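Local coordinates for protein esterase D (Cellvibrio japonicus, PDB 2W87) that binds glucuronic acid-containing sugars through this calcium-containing family 35 carbohydrate-binding module and probably hydrolyses feruloyl esters in plant cell walls, at residues R53-R58 with I99-V104; R58-G63 with T92-A97. All coordinates share one frame; numbering follows the deposited sequence.

Interaction 1: R53-R58 with I99-V104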
ATOM      1  N   ARG A  53      -2.051  -5.160  13.547  1.00 16.12           N
ATOM      2  CA  ARG A  53      -0.755  -5.001  12.919  1.00 15.67           C
ATOM      3  C   ARG A  53      -0.556  -3.521  12.618  1.00 15.56           C
ATOM      4  O   ARG A  53      -1.515  -2.760  12.408  1.00 16.63           O
ATOM      5  CB  ARG A  53      -0.668  -5.754  11.586  1.00 15.44           C
ATOM      6  CG  ARG A  53      -0.247  -7.192  11.660  1.00 15.55           C
ATOM      7  CD  ARG A  53      -1.233  -8.052  12.432  1.00 16.13           C
ATOM      8  NE  ARG A  53      -0.773  -9.434  12.500  1.00 15.21           N
ATOM      9  CZ  ARG A  53      -1.542 -10.481  12.807  1.00 15.70           C
ATOM     10  NH1 ARG A  53      -2.845 -10.342  13.064  1.00 15.08           N
ATOM     11  NH2 ARG A  53      -0.996 -11.688  12.828  1.00 14.84           N
ATOM     12  N   THR A  54       0.698  -3.127  12.564  1.00 15.73           N
ATOM     13  CA  THR A  54       1.059  -1.799  12.072  1.00 15.95           C
ATOM     14  C   THR A  54       1.493  -1.923  10.633  1.00 15.78           C
ATOM     15  O   THR A  54       2.396  -2.695  10.331  1.00 14.84           O
ATOM     16  CB  THR A  54       2.186  -1.194  12.882  1.00 16.60           C
ATOM     17  OG1 THR A  54       1.770  -1.098  14.246  1.00 19.34           O
ATOM     18  CG2 THR A  54       2.490   0.196  12.364  1.00 17.08           C
ATOM     19  N   LEU A  55       0.819  -1.183   9.756  1.00 15.46           N
ATOM     20  CA  LEU A  55       1.150  -1.155   8.340  1.00 15.34           C
ATOM     21  C   LEU A  55       1.901   0.133   8.095  1.00 14.58           C
ATOM     22  O   LEU A  55       1.443   1.189   8.526  1.00 14.92           O
ATOM     23  CB  LEU A  55      -0.109  -1.161   7.470  1.00 15.46           C
ATOM     24  CG  LEU A  55      -1.049  -2.330   7.613  1.00 16.55           C
ATOM     25  CD1 LEU A  55      -2.040  -2.355   6.463  1.00 17.60           C
ATOM     26  CD2 LEU A  55      -0.306  -3.622   7.643  1.00 17.67           C
ATOM     27  N   THR A  56       3.043   0.046   7.412  1.00 14.09           N
ATOM     28  CA  THR A  56       3.811   1.211   7.058  1.00 13.84           C
ATOM     29  C   THR A  56       3.930   1.244   5.538  1.00 13.55           C
ATOM     30  O   THR A  56       4.452   0.314   4.924  1.00 13.20           O
ATOM     31  CB  THR A  56       5.182   1.184   7.761  1.00 14.51           C
ATOM     32  OG1 THR A  56       4.985   1.237   9.187  1.00 16.39           O
ATOM     33  CG2 THR A  56       6.039   2.361   7.334  1.00 14.99           C
ATOM     34  N   ILE A  57       3.397   2.309   4.946  1.00 12.65           N
ATOM     35  CA  ILE A  57       3.403   2.502   3.498  1.00 12.78           C
ATOM     36  C   ILE A  57       4.425   3.547   3.136  1.00 11.24           C
ATOM     37  O   ILE A  57       4.341   4.678   3.618  1.00 11.04           O
ATOM     38  CB  ILE A  57       2.011   2.998   3.046  1.00 13.24           C
ATOM     39  CG1 ILE A  57       0.947   1.951   3.376  1.00 14.94           C
ATOM     40  CG2 ILE A  57       1.998   3.353   1.547  1.00 13.83           C
ATOM     41  CD1 ILE A  57      -0.464   2.477   3.172  1.00 16.08           C
ATOM     42  N   ARG A  58       5.402   3.180   2.317  1.00 10.16           N
ATOM     43  CA  ARG A  58       6.423   4.122   1.867  1.00 10.31           C
ATOM     44  C   ARG A  58       6.023   4.658   0.490  1.00  9.94           C
ATOM     45  O   ARG A  58       5.681   3.886  -0.411  1.00  9.70           O
ATOM     46  CB  ARG A  58       7.786   3.444   1.804  1.00 11.05           C
ATOM     47  CG  ARG A  58       8.923   4.417   1.613  1.00 11.21           C
ATOM     48  CD  ARG A  58      10.249   3.781   1.926  1.00 12.09           C
ATOM     49  NE  ARG A  58      11.351   4.750   1.887  1.00 12.81           N
ATOM     50  CZ  ARG A  58      12.132   4.957   0.837  1.00 12.73           C
ATOM     51  NH1 ARG A  58      11.967   4.264  -0.284  1.00 12.92           N
ATOM     52  NH2 ARG A  58      13.092   5.867   0.916  1.00 13.43           N
ATOM     53  N   ILE A  99      -0.526   3.130   9.625  1.00 18.31           N
ATOM     54  CA  ILE A  99      -1.857   2.897  10.144  1.00 18.74           C
ATOM     55  C   ILE A  99      -1.877   1.546  10.871  1.00 17.85           C
ATOM     56  O   ILE A  99      -1.234   0.584  10.425  1.00 16.40           O
ATOM     57  CB  ILE A  99      -2.900   2.946   9.016  1.00 19.78           C
ATOM     58  CG1 ILE A  99      -4.315   2.817   9.574  1.00 22.15           C
ATOM     59  CG2 ILE A  99      -2.633   1.890   7.965  1.00 20.76           C
ATOM     60  CD1 ILE A  99      -5.323   3.523   8.763  1.00 24.32           C
ATOM     61  N   ASP A 100      -2.551   1.503  12.013  1.00 17.05           N
ATOM     62  CA  ASP A 100      -2.789   0.237  12.678  1.00 17.29           C
ATOM     63  C   ASP A 100      -4.093  -0.365  12.154  1.00 16.92           C
ATOM     64  O   ASP A 100      -5.087   0.322  11.970  1.00 17.16           O
ATOM     65  CB  ASP A 100      -2.837   0.401  14.189  1.00 17.82           C
ATOM     66  CG  ASP A 100      -1.445   0.519  14.820  1.00 19.61           C
ATOM     67  OD1 ASP A 100      -0.424   0.488  14.114  1.00 20.86           O
ATOM     68  OD2 ASP A 100      -1.375   0.618  16.054  1.00 24.95           O
ATOM     69  N   VAL A 101      -4.080  -1.668  11.904  1.00 16.28           N
ATOM     70  CA  VAL A 101      -5.238  -2.326  11.335  1.00 15.76           C
ATOM     71  C   VAL A 101      -5.383  -3.665  12.012  1.00 17.11           C
ATOM     72  O   VAL A 101      -4.408  -4.212  12.506  1.00 16.55           O
ATOM     73  CB  VAL A 101      -5.109  -2.600   9.826  1.00 15.86           C
ATOM     74  CG1 VAL A 101      -4.831  -1.319   9.062  1.00 15.24           C
ATOM     75  CG2 VAL A 101      -4.026  -3.648   9.541  1.00 14.60           C
ATOM     76  N   ASP A 102      -6.606  -4.183  12.011  1.00 17.93           N
ATOM     77  CA  ASP A 102      -6.865  -5.492  12.587  1.00 19.23           C
ATOM     78  C   ASP A 102      -6.964  -6.477  11.448  1.00 18.98           C
ATOM     79  O   ASP A 102      -7.904  -6.423  10.648  1.00 19.63           O
ATOM     80  CB  ASP A 102      -8.140  -5.467  13.416  1.00 20.61           C
ATOM     81  CG  ASP A 102      -7.876  -5.027  14.847  1.00 24.69           C
ATOM     82  OD1 ASP A 102      -7.252  -5.813  15.602  1.00 30.81           O
ATOM     83  OD2 ASP A 102      -8.271  -3.901  15.220  1.00 30.38           O
ATOM     84  N   LEU A 103      -5.983  -7.357  11.368  1.00 17.44           N
ATOM     85  CA  LEU A 103      -6.004  -8.436  10.396  1.00 17.10           C
ATOM     86  C   LEU A 103      -6.792  -9.612  10.951  1.00 17.43           C
ATOM     87  O   LEU A 103      -6.814  -9.850  12.166  1.00 16.99           O
ATOM     88  CB  LEU A 103      -4.591  -8.883  10.022  1.00 16.58           C
ATOM     89  CG  LEU A 103      -3.635  -7.890   9.345  1.00 14.74           C
ATOM     90  CD1 LEU A 103      -2.403  -8.624   8.809  1.00 15.21           C
ATOM     91  CD2 LEU A 103      -4.278  -7.124   8.232  1.00 13.47           C
ATOM     92  N   VAL A 104      -7.458 -10.333  10.058  1.00 17.46           N
ATOM     93  CA  VAL A 104      -8.160 -11.560  10.427  1.00 18.12           C
ATOM     94  C   VAL A 104      -7.200 -12.747  10.329  1.00 17.86           C
ATOM     95  O   VAL A 104      -6.223 -12.726   9.567  1.00 16.87           O
ATOM     96  CB  VAL A 104      -9.400 -11.827   9.539  1.00 18.43           C
ATOM     97  CG1 VAL A 104     -10.373 -10.646   9.603  1.00 18.45           C
ATOM     98  CG2 VAL A 104      -9.001 -12.104   8.107  1.00 20.12           C
TER

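Interaction 2: R58-G63 with T92-A97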
ATOM      1  N   ARG A  58       5.402   3.180   2.317  1.00 10.16           N
ATOM      2  CA  ARG A  58       6.423   4.122   1.867  1.00 10.31           C
ATOM      3  C   ARG A  58       6.023   4.658   0.490  1.00  9.94           C
ATOM      4  O   ARG A  58       5.681   3.886  -0.411  1.00  9.70           O
ATOM      5  CB  ARG A  58       7.786   3.444   1.804  1.00 11.05           C
ATOM      6  CG  ARG A  58       8.923   4.417   1.613  1.00 11.21           C
ATOM      7  CD  ARG A  58      10.249   3.781   1.926  1.00 12.09           C
ATOM      8  NE  ARG A  58      11.351   4.750   1.887  1.00 12.81           N
ATOM      9  CZ  ARG A  58      12.132   4.957   0.837  1.00 12.73           C
ATOM     10  NH1 ARG A  58      11.967   4.264  -0.284  1.00 12.92           N
ATOM     11  NH2 ARG A  58      13.092   5.867   0.916  1.00 13.43           N
ATOM     12  N   TYR A  59       6.055   5.971   0.330  1.00 10.12           N
ATOM     13  CA  TYR A  59       5.451   6.589  -0.853  1.00  9.64           C
ATOM     14  C   TYR A  59       6.139   7.899  -1.222  1.00  9.93           C
ATOM     15  O   TYR A  59       6.819   8.514  -0.396  1.00  9.32           O
ATOM     16  CB  TYR A  59       3.964   6.841  -0.636  1.00 10.27           C
ATOM     17  CG  TYR A  59       3.687   7.959   0.324  1.00  9.98           C
ATOM     18  CD1 TYR A  59       3.417   9.258  -0.132  1.00 10.48           C
ATOM     19  CD2 TYR A  59       3.750   7.752   1.688  1.00 11.18           C
ATOM     20  CE1 TYR A  59       3.204  10.307   0.776  1.00 10.72           C
ATOM     21  CE2 TYR A  59       3.526   8.802   2.596  1.00 12.36           C
ATOM     22  CZ  TYR A  59       3.245  10.066   2.122  1.00 11.98           C
ATOM     23  OH  TYR A  59       3.046  11.114   3.024  1.00 14.48           O
ATOM     24  N   ALA A  60       5.922   8.327  -2.464  1.00  9.96           N
ATOM     25  CA  ALA A  60       6.379   9.629  -2.945  1.00 10.14           C
ATOM     26  C   ALA A  60       5.196  10.322  -3.579  1.00 10.45           C
ATOM     27  O   ALA A  60       4.470   9.707  -4.328  1.00  9.57           O
ATOM     28  CB  ALA A  60       7.487   9.464  -3.968  1.00 11.39           C
ATOM     29  N   ASN A  61       5.020  11.603  -3.298  1.00 10.54           N
ATOM     30  CA  ASN A  61       3.923  12.376  -3.847  1.00 10.99           C
ATOM     31  C   ASN A  61       4.487  13.719  -4.274  1.00 11.91           C
ATOM     32  O   ASN A  61       4.614  14.612  -3.458  1.00 12.59           O
ATOM     33  CB  ASN A  61       2.816  12.552  -2.810  1.00 11.19           C
ATOM     34  CG  ASN A  61       1.641  13.344  -3.322  1.00  9.84           C
ATOM     35  OD1 ASN A  61       1.654  13.853  -4.445  1.00 12.82           O
ATOM     36  ND2 ASN A  61       0.607  13.463  -2.489  1.00  9.55           N
ATOM     37  N   GLY A  62       4.832  13.831  -5.554  1.00 13.39           N
ATOM     38  CA  GLY A  62       5.393  15.056  -6.132  1.00 14.41           C
ATOM     39  C   GLY A  62       4.308  15.959  -6.698  1.00 15.06           C
ATOM     40  O   GLY A  62       4.601  16.935  -7.392  1.00 16.26           O
ATOM     41  N   GLY A  63       3.052  15.624  -6.421  1.00 16.17           N
ATOM     42  CA  GLY A  63       1.933  16.450  -6.847  1.00 16.84           C
ATOM     43  C   GLY A  63       1.758  17.584  -5.871  1.00 18.38           C
ATOM     44  O   GLY A  63       2.546  17.715  -4.939  1.00 18.98           O
ATOM     45  N   THR A  92      11.028  12.109  -6.109  1.00 13.46           N
ATOM     46  CA  THR A  92      12.222  11.452  -5.617  1.00 13.58           C
ATOM     47  C   THR A  92      12.354  11.493  -4.095  1.00 13.20           C
ATOM     48  O   THR A  92      13.321  10.974  -3.562  1.00 14.13           O
ATOM     49  CB  THR A  92      13.460  12.117  -6.250  1.00 14.12           C
ATOM     50  OG1 THR A  92      13.346  13.540  -6.151  1.00 13.69           O
ATOM     51  CG2 THR A  92      13.543  11.730  -7.726  1.00 15.09           C
ATOM     52  N   THR A  93      11.393  12.098  -3.405  1.00 12.97           N
ATOM     53  CA  THR A  93      11.377  12.196  -1.945  1.00 12.90           C
ATOM     54  C   THR A  93      10.309  11.257  -1.441  1.00 11.98           C
ATOM     55  O   THR A  93       9.138  11.362  -1.832  1.00 12.09           O
ATOM     56  CB  THR A  93      11.094  13.625  -1.438  1.00 14.25           C
ATOM     57  OG1 THR A  93      12.201  14.457  -1.799  1.00 18.03           O
ATOM     58  CG2 THR A  93      10.880  13.646   0.093  1.00 14.25           C
ATOM     59  N   TRP A  94      10.747  10.316  -0.611  1.00 11.57           N
ATOM     60  CA  TRP A  94       9.897   9.277  -0.086  1.00 11.39           C
ATOM     61  C   TRP A  94       9.649   9.505   1.381  1.00 11.82           C
ATOM     62  O   TRP A  94      10.562   9.902   2.124  1.00 13.03           O
ATOM     63  CB  TRP A  94      10.535   7.917  -0.308  1.00 10.84           C
ATOM     64  CG  TRP A  94      10.832   7.659  -1.748  1.00 10.20           C
ATOM     65  CD1 TRP A  94      11.921   8.078  -2.450  1.00 10.49           C
ATOM     66  CD2 TRP A  94       9.989   6.974  -2.691  1.00 10.16           C
ATOM     67  NE1 TRP A  94      11.825   7.677  -3.758  1.00 10.06           N
ATOM     68  CE2 TRP A  94      10.647   7.002  -3.935  1.00  9.92           C
ATOM     69  CE3 TRP A  94       8.748   6.338  -2.599  1.00 11.10           C
ATOM     70  CZ2 TRP A  94      10.107   6.429  -5.084  1.00 10.21           C
ATOM     71  CZ3 TRP A  94       8.206   5.741  -3.760  1.00 10.94           C
ATOM     72  CH2 TRP A  94       8.892   5.803  -4.979  1.00  9.97           C
ATOM     73  N   GLN A  95       8.432   9.236   1.812  1.00 11.69           N
ATOM     74  CA  GLN A  95       8.070   9.314   3.225  1.00 12.20           C
ATOM     75  C   GLN A  95       7.235   8.061   3.559  1.00 12.99           C
ATOM     76  O   GLN A  95       6.925   7.233   2.673  1.00 12.12           O
ATOM     77  CB  GLN A  95       7.298  10.604   3.487  1.00 12.53           C
ATOM     78  CG  GLN A  95       8.050  11.849   3.174  1.00 14.18           C
ATOM     79  CD  GLN A  95       9.316  12.071   3.979  1.00 17.33           C
ATOM     80  OE1 GLN A  95       9.562  11.417   4.990  1.00 19.78           O
ATOM     81  NE2 GLN A  95      10.135  13.008   3.526  1.00 20.04           N
ATOM     82  N   THR A  96       6.858   7.925   4.820  1.00 13.60           N
ATOM     83  CA  THR A  96       5.971   6.852   5.197  1.00 14.38           C
ATOM     84  C   THR A  96       4.681   7.365   5.804  1.00 14.30           C
ATOM     85  O   THR A  96       4.618   8.451   6.417  1.00 14.59           O
ATOM     86  CB  THR A  96       6.612   5.860   6.180  1.00 15.33           C
ATOM     87  OG1 THR A  96       7.026   6.541   7.370  1.00 17.38           O
ATOM     88  CG2 THR A  96       7.812   5.141   5.539  1.00 16.45           C
ATOM     89  N   ALA A  97       3.644   6.561   5.633  1.00 14.21           N
ATOM     90  CA  ALA A  97       2.402   6.745   6.360  1.00 14.09           C
ATOM     91  C   ALA A  97       2.199   5.458   7.142  1.00 15.19           C
ATOM     92  O   ALA A  97       2.506   4.380   6.660  1.00 14.05           O
ATOM     93  CB  ALA A  97       1.233   7.000   5.419  1.00 13.79           C
TER
HETATM   94  O   HOH W   1       3.038  10.503   5.737  1.00 15.54           O

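Interaction 1: R53-R58 with I99-V104
Arg53 and Leu55 form antiparallel hydrogen-bonded pairs with Val101 and Ile99, and the non-hydrogen-bonded pair Thr54–Asp100 lies between them; the strand directions make 133°, well short of straight antiparallel, as expected of a strongly twisted sheet. Arg53 N donates a hydrogen bond to Val101 O at 2.7 Å, and Leu55 N donates one to Ile99 O at 2.8 Å, each answered by a return bond from the partner's N-H. At the non-hydrogen-bonded pair the backbones come close enough for Asp100 CA to lie 3.3 Å from Arg53 O, a CA-H...O contact.

Two kinds of side-chain contact occupy the two faces. On the more exposed one, Thr54 OG1 donates to Asp100 OD1 across 2.7 Å, reaching the carboxylate from above its plane rather than within it. With OG1 anti to the Thr54 carbonyl carbon (chi1 -59°), the hydroxyl is the branch that meets Asp100. On the opposite face the contact is apolar: Leu55 crosses Val101 at about a right angle, CG against CG2 at 3.8 Å, while Leu55 CB meets Ile99 CG2 at 4.0 Å. Further along, Arg53 lays its aliphatic part across Leu103, with CD 3.8 Å from CD1. The arginine chain bends at chi2 (63°) where CG and CD lie against Leu103 CD1; it is a buried residue whose guanidinium is hydrogen-bonded to the carbonyls of Gly130, Ser49 and Gly51.

Leu55 also packs on Val128 of the adjoining strand, whereas Ile99 and Val101 touch Tyr81 of the other sheet. A polar outer face and an apolar inner one are characteristic of an edge pair in a beta-sandwich, the fold of this carbohydrate-binding module.

Interaction 2: R58-G63 with T92-A97
Tyr59 and Gln95 form the hydrogen-bonded pair: Tyr59 N to Gln95 O and Gln95 N to Tyr59 O are both 2.8 Å, and both bonds are close to straight. CA-H...O contacts run alongside, Trp94 CA lying 3.2 Å from Tyr59 O.

Flat groups make most of the side-chain contact. The Trp94 ring has Ala60 CB over one face, 3.6 Å from the six-membered ring centroid and 11° off the normal, a CH-pi contact. Over the opposite face, toward the rim, comes Arg58 NH1. The guanidinium lies within 15° of parallel to the indole but is displaced, putting Trp94 CB over its centre, 3.5 Å from Arg58 NH2.

Polar contacts include a water that donates to Thr96 O (2.7 Å) and is hydrogen-bonded to Tyr59 OH (2.8 Å), in the plane of the phenol ring. Past the strand end, Asn61 OD1 accepts from Gly63 N in an Asx turn.

Arg58 makes a salt bridge to Asp124, a calcium ligand on strand 122-129, and Trp94 NE1 bonds to Thr23 O. Tyr59 packs against Ile123 of that same strand and against Pro86, Thr88 and Pro121 of nearby loops.

Overall arrangement
From the N terminus, strand 51-60 supplies 53-58 and, from the shared Arg58, the start of 58-63, which runs on into a loop. The chain leaves through 69-73 and 80-83, strands of the other sheet, and returns along 95-103. Interaction 2 closes first, over 28 intervening residues; interaction 1 closes 40 residues around it, so the two loops nest without crossing. Their centres lie 18 Å apart along one antiparallel strand pair, and between them Ile57 N lies 2.8 Å from Ala97 O, a probable hydrogen bond continuing the ladder. Interaction 1 joins the strands away from the annotated sites, whereas interaction 2 joins them near a calcium site and the glucuronate-binding loops.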